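Local coordinates for LIP (PDB 4A1R), which serves as a membrane-bound component of the bacterial type VI secretion system, probably as a lipoprotein of the TssJ family, at residues A[6-11]-A[127-132]; A[10-15]-A[92-97]; A[30-35]-A[69-74]; A[36-41]-A[58-63]; A[43-48]-A[105-110]. All blocks are in the same frame, centred on the assembly; numbering follows the deposited sequence. Where two conformers were deposited one is given.

Contact 1 of 5, residues A[6-11]-A[127-132]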
# COMPACT_ATOMS: atom_id res chain seq x y z
N VAL A 6 8.34 14.19 8.39
CA VAL A 6 7.39 15.29 8.64
C VAL A 6 6.15 15.18 7.73
O VAL A 6 6.14 15.70 6.61
CB VAL A 6 8.08 16.69 8.53
CG1 VAL A 6 8.66 16.95 7.14
CG2 VAL A 6 7.15 17.82 8.96
N PRO A 7 5.09 14.46 8.19
CA PRO A 7 4.93 13.72 9.45
C PRO A 7 5.74 12.41 9.45
O PRO A 7 6.16 11.94 8.39
CB PRO A 7 3.42 13.44 9.51
CG PRO A 7 2.80 14.23 8.40
CD PRO A 7 3.87 14.35 7.37
N SER A 8 5.98 11.86 10.63
CA SER A 8 7.01 10.81 10.80
C SER A 8 6.53 9.39 10.54
O SER A 8 7.35 8.47 10.30
CB SER A 8 7.61 10.87 12.20
OG SER A 8 6.64 10.51 13.17
N ARG A 9 5.23 9.19 10.64
CA ARG A 9 4.69 7.84 10.41
C ARG A 9 3.44 7.81 9.57
O ARG A 9 2.82 8.86 9.28
CB ARG A 9 4.58 7.02 11.70
CG ARG A 9 3.94 7.65 12.93
CD ARG A 9 4.14 6.75 14.16
NE ARG A 9 3.62 5.38 13.98
CZ ARG A 9 4.36 4.28 13.79
NH1 ARG A 9 5.68 4.33 13.76
NH2 ARG A 9 3.77 3.11 13.63
N TYR A 10 3.08 6.61 9.10
CA TYR A 10 1.89 6.44 8.24
C TYR A 10 1.13 5.23 8.69
O TYR A 10 1.68 4.34 9.37
CB TYR A 10 2.31 6.28 6.76
CG TYR A 10 3.10 5.01 6.52
CD1 TYR A 10 4.48 5.01 6.67
CD2 TYR A 10 2.47 3.79 6.18
CE1 TYR A 10 5.24 3.86 6.52
CE2 TYR A 10 3.22 2.62 6.02
CZ TYR A 10 4.62 2.68 6.18
OH TYR A 10 5.44 1.59 6.01
N SER A 11 -0.14 5.15 8.30
CA SER A 11 -0.85 3.88 8.40
C SER A 11 -1.98 3.77 7.38
O SER A 11 -2.54 4.79 6.90
CB SER A 11 -1.37 3.63 9.80
OG SER A 11 -2.52 4.37 10.04
N SER A 127 0.40 19.15 16.12
CA SER A 127 -0.64 18.50 15.32
C SER A 127 -0.30 17.02 15.20
O SER A 127 0.86 16.66 15.36
CB SER A 127 -0.69 19.14 13.94
OG SER A 127 -0.92 20.54 14.06
N PRO A 128 -1.30 16.14 14.97
CA PRO A 128 -0.92 14.71 14.88
C PRO A 128 0.04 14.47 13.71
O PRO A 128 -0.10 15.12 12.67
CB PRO A 128 -2.25 13.99 14.64
CG PRO A 128 -3.31 14.95 15.07
CD PRO A 128 -2.76 16.35 14.93
N ASP A 129 1.02 13.60 13.88
CA ASP A 129 1.97 13.38 12.80
C ASP A 129 1.89 11.93 12.28
O ASP A 129 2.90 11.33 11.92
CB ASP A 129 3.39 13.77 13.19
CG ASP A 129 4.00 12.81 14.19
OD1 ASP A 129 3.28 12.42 15.14
OD2 ASP A 129 5.18 12.45 14.01
N GLU A 130 0.69 11.39 12.26
CA GLU A 130 0.42 10.17 11.53
C GLU A 130 -0.61 10.34 10.40
O GLU A 130 -1.80 10.57 10.64
CB GLU A 130 -0.03 9.06 12.48
CG GLU A 130 -0.13 7.71 11.79
CD GLU A 130 -0.63 6.63 12.73
OE1 GLU A 130 -1.59 6.88 13.49
OE2 GLU A 130 -0.07 5.52 12.73
N LEU A 131 -0.13 10.16 9.17
CA LEU A 131 -0.97 10.13 7.97
C LEU A 131 -1.72 8.82 7.90
O LEU A 131 -1.12 7.74 7.99
CB LEU A 131 -0.10 10.25 6.73
CG LEU A 131 0.75 11.51 6.59
CD1 LEU A 131 1.91 11.28 5.63
CD2 LEU A 131 -0.09 12.70 6.16
N GLU A 132 -3.02 8.92 7.66
CA GLU A 132 -3.89 7.77 7.54
C GLU A 132 -4.66 7.74 6.21
O GLU A 132 -5.34 8.71 5.83
CB GLU A 132 -4.93 7.76 8.66
CG GLU A 132 -4.39 7.66 10.07
CD GLU A 132 -5.46 7.20 11.05
OE1 GLU A 132 -6.13 6.19 10.77
OE2 GLU A 132 -5.61 7.85 12.11
O HOH W 1 -3.55 5.01 12.61
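S8 OG and D129 CG both take the position between their own backbone N and carbonyl carbon (chi1 67° and 71°), and this brings hydroxyl and carboxylate together. S8 OG donates to D129 OD2 over 2.6 Å, from 35° above the carboxylate plane. These short polar side chains suit the partly exposed entry to a parallel strand pair. There the backbone takes over: L131 N gives its hydrogen to R9 O at 3.2 Å and S11 N to L131 O at 2.8 Å, after a weak bond from R9 N to D129 O. One water joins S11 OG to E130 OE1, at 2.8 Å from each. On the side where L131 projects, P7, held by a cis peptide, crosses L131 at about a right angle, with P7 CG 3.9 Å from L131 CG, proline and leucine both being apolar. Strand 9-16 runs between strand 130-138 and strand 79-84, and the Y10 side chain touches V35 and L37 of strand 31-38, while L131 rests on L112 and P113.

Contact 2 of 5, residues A[10-15]-A[92-97]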
# COMPACT_ATOMS: atom_id res chain seq x y z
N TYR A 10 3.08 6.61 9.10
CA TYR A 10 1.89 6.44 8.24
C TYR A 10 1.13 5.23 8.69
O TYR A 10 1.68 4.34 9.37
CB TYR A 10 2.31 6.28 6.76
CG TYR A 10 3.10 5.01 6.52
CD1 TYR A 10 4.48 5.01 6.67
CD2 TYR A 10 2.47 3.79 6.18
CE1 TYR A 10 5.24 3.86 6.52
CE2 TYR A 10 3.22 2.62 6.02
CZ TYR A 10 4.62 2.68 6.18
OH TYR A 10 5.44 1.59 6.01
N SER A 11 -0.14 5.15 8.30
CA SER A 11 -0.85 3.88 8.40
C SER A 11 -1.98 3.77 7.38
O SER A 11 -2.54 4.79 6.90
CB SER A 11 -1.37 3.63 9.80
OG SER A 11 -2.52 4.37 10.04
N LEU A 12 -2.28 2.52 7.04
CA LEU A 12 -3.32 2.18 6.08
C LEU A 12 -4.29 1.28 6.76
O LEU A 12 -3.88 0.31 7.45
CB LEU A 12 -2.69 1.44 4.89
CG LEU A 12 -1.64 2.17 4.07
CD1 LEU A 12 -1.12 1.36 2.89
CD2 LEU A 12 -2.24 3.46 3.54
N VAL A 13 -5.58 1.55 6.58
CA VAL A 13 -6.58 0.71 7.17
C VAL A 13 -7.30 -0.04 6.04
O VAL A 13 -7.79 0.59 5.11
CB VAL A 13 -7.64 1.52 7.92
CG1 VAL A 13 -8.55 0.57 8.69
CG2 VAL A 13 -7.00 2.51 8.88
N PHE A 14 -7.38 -1.36 6.14
CA PHE A 14 -7.84 -2.20 5.01
C PHE A 14 -9.17 -2.84 5.33
O PHE A 14 -9.39 -3.32 6.46
CB PHE A 14 -6.80 -3.29 4.63
CG PHE A 14 -5.59 -2.76 3.96
CD1 PHE A 14 -4.50 -2.25 4.70
CD2 PHE A 14 -5.51 -2.76 2.56
CE1 PHE A 14 -3.38 -1.75 4.07
CE2 PHE A 14 -4.38 -2.26 1.92
CZ PHE A 14 -3.31 -1.77 2.67
N ASP A 15 -10.07 -2.76 4.35
CA ASP A 15 -11.29 -3.57 4.27
C ASP A 15 -11.14 -4.48 3.04
O ASP A 15 -10.59 -4.06 2.02
CB ASP A 15 -12.52 -2.67 4.02
CG ASP A 15 -12.95 -1.87 5.25
OD1 ASP A 15 -12.26 -1.88 6.29
OD2 ASP A 15 -14.02 -1.22 5.16
N ILE A 92 3.89 5.47 -0.96
CA ILE A 92 3.57 4.13 -0.40
C ILE A 92 3.00 3.25 -1.54
O ILE A 92 1.95 3.58 -2.11
CB ILE A 92 2.54 4.21 0.77
CG1 ILE A 92 3.03 5.12 1.89
CG2 ILE A 92 2.16 2.83 1.32
CD1 ILE A 92 4.41 4.81 2.44
N GLY A 93 3.69 2.16 -1.87
CA GLY A 93 3.19 1.21 -2.88
C GLY A 93 2.41 0.10 -2.18
O GLY A 93 2.80 -0.37 -1.10
N VAL A 94 1.30 -0.34 -2.76
CA VAL A 94 0.51 -1.41 -2.13
C VAL A 94 0.31 -2.45 -3.23
O VAL A 94 -0.03 -2.08 -4.38
CB VAL A 94 -0.85 -0.94 -1.55
CG1 VAL A 94 -1.52 -2.06 -0.76
CG2 VAL A 94 -0.68 0.29 -0.67
N ILE A 95 0.56 -3.72 -2.89
CA ILE A 95 0.41 -4.87 -3.81
C ILE A 95 -0.59 -5.84 -3.16
O ILE A 95 -0.52 -6.10 -1.96
CB ILE A 95 1.77 -5.62 -4.01
CG1 ILE A 95 2.82 -4.71 -4.65
CG2 ILE A 95 1.60 -6.89 -4.88
CD1 ILE A 95 4.22 -5.27 -4.70
N ALA A 96 -1.53 -6.36 -3.94
CA ALA A 96 -2.49 -7.36 -3.42
C ALA A 96 -2.29 -8.59 -4.31
O ALA A 96 -2.47 -8.48 -5.52
CB ALA A 96 -3.91 -6.88 -3.59
N GLU A 97 -1.90 -9.72 -3.74
CA GLU A 97 -1.53 -10.90 -4.57
C GLU A 97 -2.79 -11.75 -4.88
O GLU A 97 -2.99 -12.85 -4.34
CB GLU A 97 -0.44 -11.73 -3.89
CG GLU A 97 0.83 -10.90 -3.57
CD GLU A 97 2.07 -11.72 -3.19
OE1 GLU A 97 1.96 -12.95 -3.03
OE2 GLU A 97 3.16 -11.11 -3.06
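I92 CD1 stands over the centre of the Y10 ring, 4.1 Å above its plane and only 2° off the normal, a CH-pi contact almost perpendicular to the aromatic face. The next pair meets differently: L12 and V94 reach toward each other tip to tip, with L12 CD1 3.7 Å from V94 CG2. The same L12 methyl also lies 3.9 Å from I92 CG2, the two side chains sliding past each other in opposite directions. F14 offers its ring edge: V94 CG1 sits near the ring plane, 3.9 Å from F14 CZ. V94 can serve both neighbours because CG1 is anti to its backbone N (chi1 -173°) and CG2 lies beside that N, one methyl for each. Branched aliphatic chains and aromatic rings suit a buried place where the touching atoms are all carbon. The strand axes are 10.4 Å apart and 28° from parallel, the spacing of two sheets stacked face to face in a beta-sandwich. Strand 91-96 is flanked in its own sheet by 31-38 and 107-111, and its I92 and V94 face strand 9-16 of the other sheet; F70 of strand 64-72 adds an edge-to-face partner for F14.

Contact 3 of 5, residues A[30-35]-A[69-74]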
# COMPACT_ATOMS: atom_id res chain seq x y z
N PRO A 30 -8.17 -15.65 1.65
CA PRO A 30 -7.37 -14.56 2.18
C PRO A 30 -6.41 -14.09 1.12
O PRO A 30 -5.99 -14.87 0.27
CB PRO A 30 -6.62 -15.22 3.35
CG PRO A 30 -7.52 -16.35 3.79
CD PRO A 30 -8.22 -16.82 2.56
N ILE A 31 -6.06 -12.80 1.16
CA ILE A 31 -5.18 -12.27 0.15
C ILE A 31 -3.97 -11.60 0.82
O ILE A 31 -4.11 -10.95 1.86
CB ILE A 31 -5.97 -11.32 -0.80
CG1 ILE A 31 -5.09 -10.80 -1.93
CG2 ILE A 31 -6.64 -10.20 0.02
CD1 ILE A 31 -5.85 -10.16 -3.09
N LYS A 32 -2.79 -11.80 0.22
CA LYS A 32 -1.54 -11.23 0.73
C LYS A 32 -1.44 -9.79 0.27
O LYS A 32 -1.54 -9.52 -0.95
CB LYS A 32 -0.30 -12.02 0.25
CG LYS A 32 1.03 -11.42 0.78
CD LYS A 32 2.27 -12.19 0.30
CE LYS A 32 2.61 -13.32 1.27
NZ LYS A 32 4.09 -13.57 1.17
N ILE A 33 -1.21 -8.89 1.23
CA ILE A 33 -1.03 -7.47 0.96
C ILE A 33 0.38 -7.10 1.29
O ILE A 33 0.86 -7.41 2.39
CB ILE A 33 -1.99 -6.60 1.80
CG1 ILE A 33 -3.46 -7.05 1.65
CG2 ILE A 33 -1.80 -5.12 1.47
CD1 ILE A 33 -4.08 -6.75 0.29
N ARG A 34 1.07 -6.46 0.35
CA ARG A 34 2.38 -5.90 0.68
C ARG A 34 2.36 -4.38 0.67
O ARG A 34 1.65 -3.77 -0.11
CB ARG A 34 3.44 -6.46 -0.26
CG ARG A 34 3.52 -7.99 -0.23
CD ARG A 34 4.54 -8.48 -1.23
NE ARG A 34 5.87 -7.97 -0.93
CZ ARG A 34 6.92 -8.04 -1.75
NH1 ARG A 34 6.81 -8.59 -2.95
NH2 ARG A 34 8.09 -7.55 -1.36
N VAL A 35 3.13 -3.76 1.56
CA VAL A 35 3.14 -2.31 1.65
C VAL A 35 4.60 -1.94 1.57
O VAL A 35 5.40 -2.46 2.36
CB VAL A 35 2.48 -1.78 2.96
CG1 VAL A 35 2.72 -0.27 3.10
CG2 VAL A 35 0.99 -2.06 2.97
N GLN A 69 4.11 -6.72 5.20
CA GLN A 69 3.07 -7.56 4.58
C GLN A 69 2.19 -8.15 5.65
O GLN A 69 2.58 -8.23 6.86
CB GLN A 69 3.65 -8.66 3.67
CG GLN A 69 4.52 -9.70 4.38
CD GLN A 69 5.03 -10.77 3.43
OE1 GLN A 69 4.63 -11.92 3.55
NE2 GLN A 69 5.86 -10.40 2.46
N PHE A 70 1.01 -8.56 5.23
CA PHE A 70 0.05 -9.23 6.08
C PHE A 70 -0.94 -9.89 5.15
O PHE A 70 -0.85 -9.71 3.93
CB PHE A 70 -0.64 -8.22 7.01
CG PHE A 70 -1.43 -7.15 6.28
CD1 PHE A 70 -0.81 -5.99 5.80
CD2 PHE A 70 -2.79 -7.32 6.05
CE1 PHE A 70 -1.55 -5.01 5.15
CE2 PHE A 70 -3.53 -6.34 5.42
CZ PHE A 70 -2.91 -5.19 4.96
N PHE A 71 -1.82 -10.72 5.71
CA PHE A 71 -2.96 -11.29 4.99
C PHE A 71 -4.28 -10.66 5.44
O PHE A 71 -4.47 -10.35 6.63
CB PHE A 71 -3.09 -12.79 5.24
CG PHE A 71 -2.14 -13.63 4.44
CD1 PHE A 71 -0.86 -13.88 4.91
CD2 PHE A 71 -2.52 -14.16 3.21
CE1 PHE A 71 0.03 -14.65 4.18
CE2 PHE A 71 -1.63 -14.94 2.48
CZ PHE A 71 -0.36 -15.19 2.96
N LEU A 72 -5.19 -10.53 4.48
CA LEU A 72 -6.48 -9.92 4.72
C LEU A 72 -7.50 -11.02 4.40
O LEU A 72 -7.43 -11.63 3.33
CB LEU A 72 -6.57 -8.73 3.77
CG LEU A 72 -7.59 -7.61 3.84
CD1 LEU A 72 -7.64 -7.00 5.23
CD2 LEU A 72 -7.19 -6.60 2.78
N THR A 73 -8.39 -11.31 5.34
CA THR A 73 -9.51 -12.27 5.18
C THR A 73 -10.70 -11.64 4.42
O THR A 73 -11.07 -10.50 4.70
CB THR A 73 -10.01 -12.72 6.56
OG1 THR A 73 -8.88 -13.13 7.33
CG2 THR A 73 -11.04 -13.88 6.47
N PRO A 74 -11.31 -12.38 3.47
CA PRO A 74 -12.51 -11.85 2.82
C PRO A 74 -13.52 -11.38 3.87
O PRO A 74 -13.75 -12.06 4.85
CB PRO A 74 -13.06 -13.07 2.08
CG PRO A 74 -11.83 -13.85 1.74
CD PRO A 74 -10.94 -13.70 2.94
O HOH W 2 6.88 -7.37 1.97
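K32 NZ donates to Q69 OE1 over 2.9 Å, a bond between two flexible polar chains on the outer side of the strand pair; the bend at chi3 of K32 (-89°) brings CE to 3.4 Å from Q69 OE1. The backbones of the two strands are joined by two bonded pairs. I33 N meets F70 O at 2.8 Å and almost straight (173°), with F70 N returning a bond to I33 O, and I31 and L72 exchange a second such pair. A water accepts from both R34 NE and Q69 NE2, while R34 NH1 is held by L52 O of helix 49-60. Strand 64-72 is the edge of an antiparallel four-stranded sheet, one layer of the beta-sandwich, and strand 31-38 is its inner neighbour. As in any beta strand, side chains alternate: K32, R34, Q69 and F71 on one face, I31, I33, F70 and L72 on the other, toward the second sheet. On the first, K32 CB lies over the F71 ring, 4.3 Å from its centroid. On the second, I33 and F70 lie side by side, and I33 CB sits over the F70 ring 3.8 Å from the centroid, offset toward the rim. L72 CD2 packs 3.9 Å from I33 CG1, and strand 79-84 presents K79 and L81 to F70.

Contact 4 of 5, residues A[36-41]-A[58-63]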
# COMPACT_ATOMS: atom_id res chain seq x y z
N LEU A 36 4.94 -1.10 0.60
CA LEU A 36 6.32 -0.77 0.37
C LEU A 36 6.55 0.74 0.54
O LEU A 36 5.80 1.56 0.01
CB LEU A 36 6.76 -1.22 -1.04
CG LEU A 36 6.82 -2.73 -1.38
CD1 LEU A 36 5.46 -3.38 -1.38
CD2 LEU A 36 7.41 -2.90 -2.77
N LEU A 37 7.59 1.10 1.28
CA LEU A 37 7.98 2.49 1.36
C LEU A 37 8.97 2.80 0.24
O LEU A 37 10.01 2.12 0.09
CB LEU A 37 8.57 2.79 2.74
CG LEU A 37 8.81 4.25 3.05
CD1 LEU A 37 7.48 4.94 3.35
CD2 LEU A 37 9.75 4.35 4.24
N LEU A 38 8.65 3.81 -0.57
CA LEU A 38 9.35 4.07 -1.80
C LEU A 38 9.89 5.50 -1.90
O LEU A 38 9.19 6.47 -1.57
CB LEU A 38 8.44 3.81 -3.02
CG LEU A 38 7.79 2.42 -3.14
CD1 LEU A 38 6.69 2.47 -4.22
CD2 LEU A 38 8.79 1.30 -3.45
N ARG A 39 11.12 5.59 -2.41
CA ARG A 39 11.77 6.84 -2.80
C ARG A 39 11.09 7.43 -4.01
O ARG A 39 11.08 8.65 -4.19
CB ARG A 39 13.22 6.59 -3.18
CG ARG A 39 14.19 6.57 -2.03
CD ARG A 39 15.58 6.97 -2.51
NE ARG A 39 16.59 6.06 -2.01
CZ ARG A 39 17.20 6.17 -0.82
NH1 ARG A 39 16.90 7.17 -0.01
NH2 ARG A 39 18.09 5.26 -0.46
N SER A 40 10.59 6.54 -4.86
CA SER A 40 9.92 6.92 -6.10
C SER A 40 9.08 5.71 -6.55
O SER A 40 9.36 4.59 -6.13
CB SER A 40 10.95 7.26 -7.16
OG SER A 40 12.03 6.35 -7.10
N ASP A 41 8.06 5.94 -7.37
CA ASP A 41 7.19 4.84 -7.79
C ASP A 41 7.36 4.38 -9.25
O ASP A 41 6.58 3.56 -9.72
CB ASP A 41 5.71 5.14 -7.47
CG ASP A 41 5.06 6.16 -8.42
OD1 ASP A 41 5.76 6.79 -9.24
OD2 ASP A 41 3.83 6.35 -8.32
N SER A 58 15.72 -6.24 -5.56
CA SER A 58 16.48 -6.37 -6.78
C SER A 58 15.86 -5.53 -7.89
O SER A 58 16.54 -4.72 -8.53
CB SER A 58 16.58 -7.83 -7.22
OG SER A 58 17.17 -7.93 -8.50
N VAL A 59 14.55 -5.68 -8.11
CA VAL A 59 13.91 -4.94 -9.20
C VAL A 59 13.74 -3.46 -8.86
O VAL A 59 13.81 -2.62 -9.74
CB VAL A 59 12.61 -5.63 -9.73
CG1 VAL A 59 11.41 -5.34 -8.84
CG2 VAL A 59 12.32 -5.16 -11.15
N LEU A 60 13.57 -3.11 -7.58
CA LEU A 60 13.36 -1.70 -7.22
C LEU A 60 14.62 -0.91 -6.85
O LEU A 60 14.63 0.32 -6.96
CB LEU A 60 12.31 -1.55 -6.11
CG LEU A 60 10.94 -2.19 -6.39
CD1 LEU A 60 10.10 -2.17 -5.13
CD2 LEU A 60 10.22 -1.51 -7.53
N GLY A 61 15.66 -1.62 -6.42
CA GLY A 61 16.93 -1.01 -6.03
C GLY A 61 16.80 0.04 -4.96
O GLY A 61 16.14 -0.16 -3.93
N ASN A 62 17.43 1.18 -5.22
CA ASN A 62 17.50 2.31 -4.31
C ASN A 62 16.12 2.92 -4.10
O ASN A 62 15.92 3.68 -3.15
CB ASN A 62 18.46 3.39 -4.86
CG ASN A 62 19.91 2.93 -4.88
OD1 ASN A 62 20.55 2.80 -3.84
ND2 ASN A 62 20.43 2.71 -6.08
N SER A 63 15.17 2.58 -4.97
CA SER A 63 13.84 3.13 -4.82
C SER A 63 13.07 2.50 -3.65
O SER A 63 12.15 3.11 -3.13
CB SER A 63 13.02 3.12 -6.12
OG SER A 63 12.42 1.85 -6.37
O HOH W 3 9.79 2.43 -7.54
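At the edge of the R39 guanidinium lies the peptide oxygen of N62: R39 NE donates to N62 O at 2.7 Å, with the oxygen 29° out of the guanidinium plane and the N-H bent to 133°. The far end of the group is taken by a salt bridge from R39 NH1 to D88, so the long arginine reaches two acceptors at once. A second peptide group meets the same residue, for S63 O accepts from R39 N over 2.8 Å. In turn L60 O, at the end of the helix, receives two donors from the same face of its plane, S63 OG at 2.8 Å and S63 N at 3.1 Å. Here a serine suits the turn, its short hydroxyl folding back onto the chain, and G61 suits the positive phi (57°) at which the helix is left. A water extends this polar network, donating to S40 O at 2.6 Å and to S63 OG. Next to these bonds the contact is apolar: the L36 and L60 side chains cross at about a right angle, L36 CD2 being 3.7 Å from L60 CD1, and L38 CD2 is 4.1 Å from the same methyl. Helix 49-60 lies over the face of strand 31-38 that carries L36 and L38, with F44 of helix 42-46 touching all three leucines, while L37 touches I92 of strand 91-96.

Contact 5 of 5, residues A[43-48]-A[105-110]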
# COMPACT_ATOMS: atom_id res chain seq x y z
N GLU A 43 9.78 2.64 -10.99
CA GLU A 43 10.16 1.25 -11.17
C GLU A 43 9.08 0.32 -10.64
O GLU A 43 8.84 -0.73 -11.23
CB GLU A 43 11.50 0.96 -10.51
CG GLU A 43 12.70 1.30 -11.39
CD GLU A 43 13.94 1.60 -10.57
OE1 GLU A 43 13.87 2.52 -9.72
OE2 GLU A 43 14.97 0.91 -10.76
N PHE A 44 8.44 0.74 -9.54
CA PHE A 44 7.33 -0.02 -8.90
C PHE A 44 6.12 -0.18 -9.81
O PHE A 44 5.52 -1.25 -9.89
CB PHE A 44 6.93 0.68 -7.59
CG PHE A 44 5.73 0.07 -6.90
CD1 PHE A 44 5.86 -1.11 -6.16
CD2 PHE A 44 4.48 0.69 -6.94
CE1 PHE A 44 4.77 -1.66 -5.51
CE2 PHE A 44 3.40 0.14 -6.29
CZ PHE A 44 3.54 -1.04 -5.57
N MET A 45 5.74 0.90 -10.49
CA MET A 45 4.58 0.88 -11.36
C MET A 45 4.89 0.17 -12.67
O MET A 45 3.99 -0.28 -13.36
CB MET A 45 4.05 2.30 -11.61
CG MET A 45 3.43 2.93 -10.36
SD MET A 45 2.18 1.91 -9.54
CE MET A 45 0.83 2.06 -10.72
N ASP A 46 6.17 0.04 -12.98
CA ASP A 46 6.60 -0.58 -14.24
C ASP A 46 6.99 -2.07 -14.09
O ASP A 46 6.94 -2.84 -15.04
CB ASP A 46 7.78 0.21 -14.82
CG ASP A 46 8.14 -0.24 -16.23
OD1 ASP A 46 7.24 -0.29 -17.10
OD2 ASP A 46 9.33 -0.57 -16.44
N ALA A 47 7.40 -2.46 -12.89
CA ALA A 47 7.89 -3.84 -12.69
C ALA A 47 6.79 -4.89 -12.96
O ALA A 47 5.58 -4.61 -12.78
CB ALA A 47 8.43 -3.98 -11.28
N ASP A 48 7.18 -6.09 -13.41
CA ASP A 48 6.14 -7.12 -13.52
C ASP A 48 5.79 -7.79 -12.20
O ASP A 48 6.58 -7.70 -11.25
CB ASP A 48 6.29 -8.09 -14.72
CG ASP A 48 7.57 -8.88 -14.70
OD1 ASP A 48 8.17 -9.12 -13.64
OD2 ASP A 48 7.96 -9.31 -15.81
N THR A 105 -6.80 -4.55 -10.31
CA THR A 105 -5.85 -3.51 -9.89
C THR A 105 -5.10 -4.10 -8.69
O THR A 105 -5.51 -3.93 -7.53
CB THR A 105 -6.57 -2.17 -9.55
OG1 THR A 105 -7.38 -1.78 -10.68
CG2 THR A 105 -5.55 -1.05 -9.26
N TRP A 106 -4.02 -4.82 -8.99
CA TRP A 106 -3.26 -5.53 -7.95
C TRP A 106 -2.16 -4.69 -7.36
O TRP A 106 -1.49 -5.10 -6.40
CB TRP A 106 -2.67 -6.84 -8.50
CG TRP A 106 -1.85 -6.74 -9.76
CD1 TRP A 106 -2.28 -7.02 -11.06
CD2 TRP A 106 -0.41 -6.41 -9.90
NE1 TRP A 106 -1.27 -6.87 -11.95
CE2 TRP A 106 -0.12 -6.50 -11.33
CE3 TRP A 106 0.63 -6.08 -9.02
CZ2 TRP A 106 1.15 -6.26 -11.84
CZ3 TRP A 106 1.90 -5.82 -9.55
CH2 TRP A 106 2.16 -5.90 -10.93
N ARG A 107 -1.92 -3.52 -7.95
CA ARG A 107 -0.92 -2.55 -7.39
C ARG A 107 -1.46 -1.12 -7.41
O ARG A 107 -2.11 -0.68 -8.40
CB ARG A 107 0.37 -2.65 -8.19
CG ARG A 107 1.13 -1.38 -8.51
CD ARG A 107 2.27 -1.65 -9.51
NE ARG A 107 1.79 -2.02 -10.85
CZ ARG A 107 2.55 -2.56 -11.80
NH1 ARG A 107 3.85 -2.79 -11.60
NH2 ARG A 107 1.99 -2.88 -12.97
N ILE A 108 -1.22 -0.38 -6.31
CA ILE A 108 -1.48 1.07 -6.30
C ILE A 108 -0.29 1.79 -5.66
O ILE A 108 0.43 1.23 -4.83
CB ILE A 108 -2.80 1.48 -5.60
CG1 ILE A 108 -2.77 1.18 -4.08
CG2 ILE A 108 -4.05 0.95 -6.32
CD1 ILE A 108 -4.03 1.56 -3.31
N SER A 109 -0.08 3.03 -6.09
CA SER A 109 0.94 3.92 -5.52
C SER A 109 0.24 5.13 -4.92
O SER A 109 -0.58 5.78 -5.58
CB SER A 109 1.87 4.39 -6.61
OG SER A 109 2.93 5.15 -6.04
N LEU A 110 0.53 5.43 -3.66
CA LEU A 110 -0.03 6.60 -3.01
C LEU A 110 1.07 7.63 -2.74
O LEU A 110 2.02 7.33 -1.99
CB LEU A 110 -0.69 6.19 -1.69
CG LEU A 110 -1.75 5.10 -1.75
CD1 LEU A 110 -1.99 4.63 -0.32
CD2 LEU A 110 -3.05 5.54 -2.42
O HOH W 4 3.70 -3.55 -14.93
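At A47 the backbone leaves the helix that holds F44, and the carbonyls of both residues converge on R107 of strand 107-111. R107 NH1 donates to F44 O and to A47 O, each at 2.8 Å and each in the carbonyl plane on a lone pair; the oxygens lie 24° and 18° out of the guanidinium plane. A charged donor suits the C-terminal end of a helix, whose peptide oxygens probably favour a positive group. M45 O stands 2.9 Å above one face of the guanidinium without a hydrogen bond, whereas W106 CH2 lies 3.4 Å above the opposite face, over its centre. Water takes a bond from R107 NH2 at 2.7 Å. Along the aliphatic part, R107 CD sits over the F44 ring, 4.2 Å from its centroid and toward the rim, and M45 SD packs 3.6 Å from R107 CD; this flexible thioether also meets S109 CB. Strand 107-111 is an outermost strand beside 91-96, and helix 42-46 packs on the same sheet through F44, which rests on L36, L38 and I95, while W106 meets F49 of helix 49-60 edge to face.

How the contacts relate
Contacts 1 and 2 begin on strand 9-16, contacts 3 and 4 on strand 31-38, and contact 5 on the helix that follows it. Contact 1 lies within one sheet and contact 3 within the other; contact 2, about 3 Å from the centre of the chain, joins the two layers. Contacts 4 and 5, centres about 11 Å apart, seat helices 49-60 and 42-46 on the outside of the antiparallel sheet; a probable hydrogen bond between D41 and S109 joins the two contacts. Contact 1 is about 23 Å from contact 5, on opposite sides of the chain's centre. Contact 1 closes the longest span of sequence, enclosing contacts 3, 4 and 5, so the chain's two ends share one sheet of this beta-sandwich, consistent with membership of the transthyretin clan.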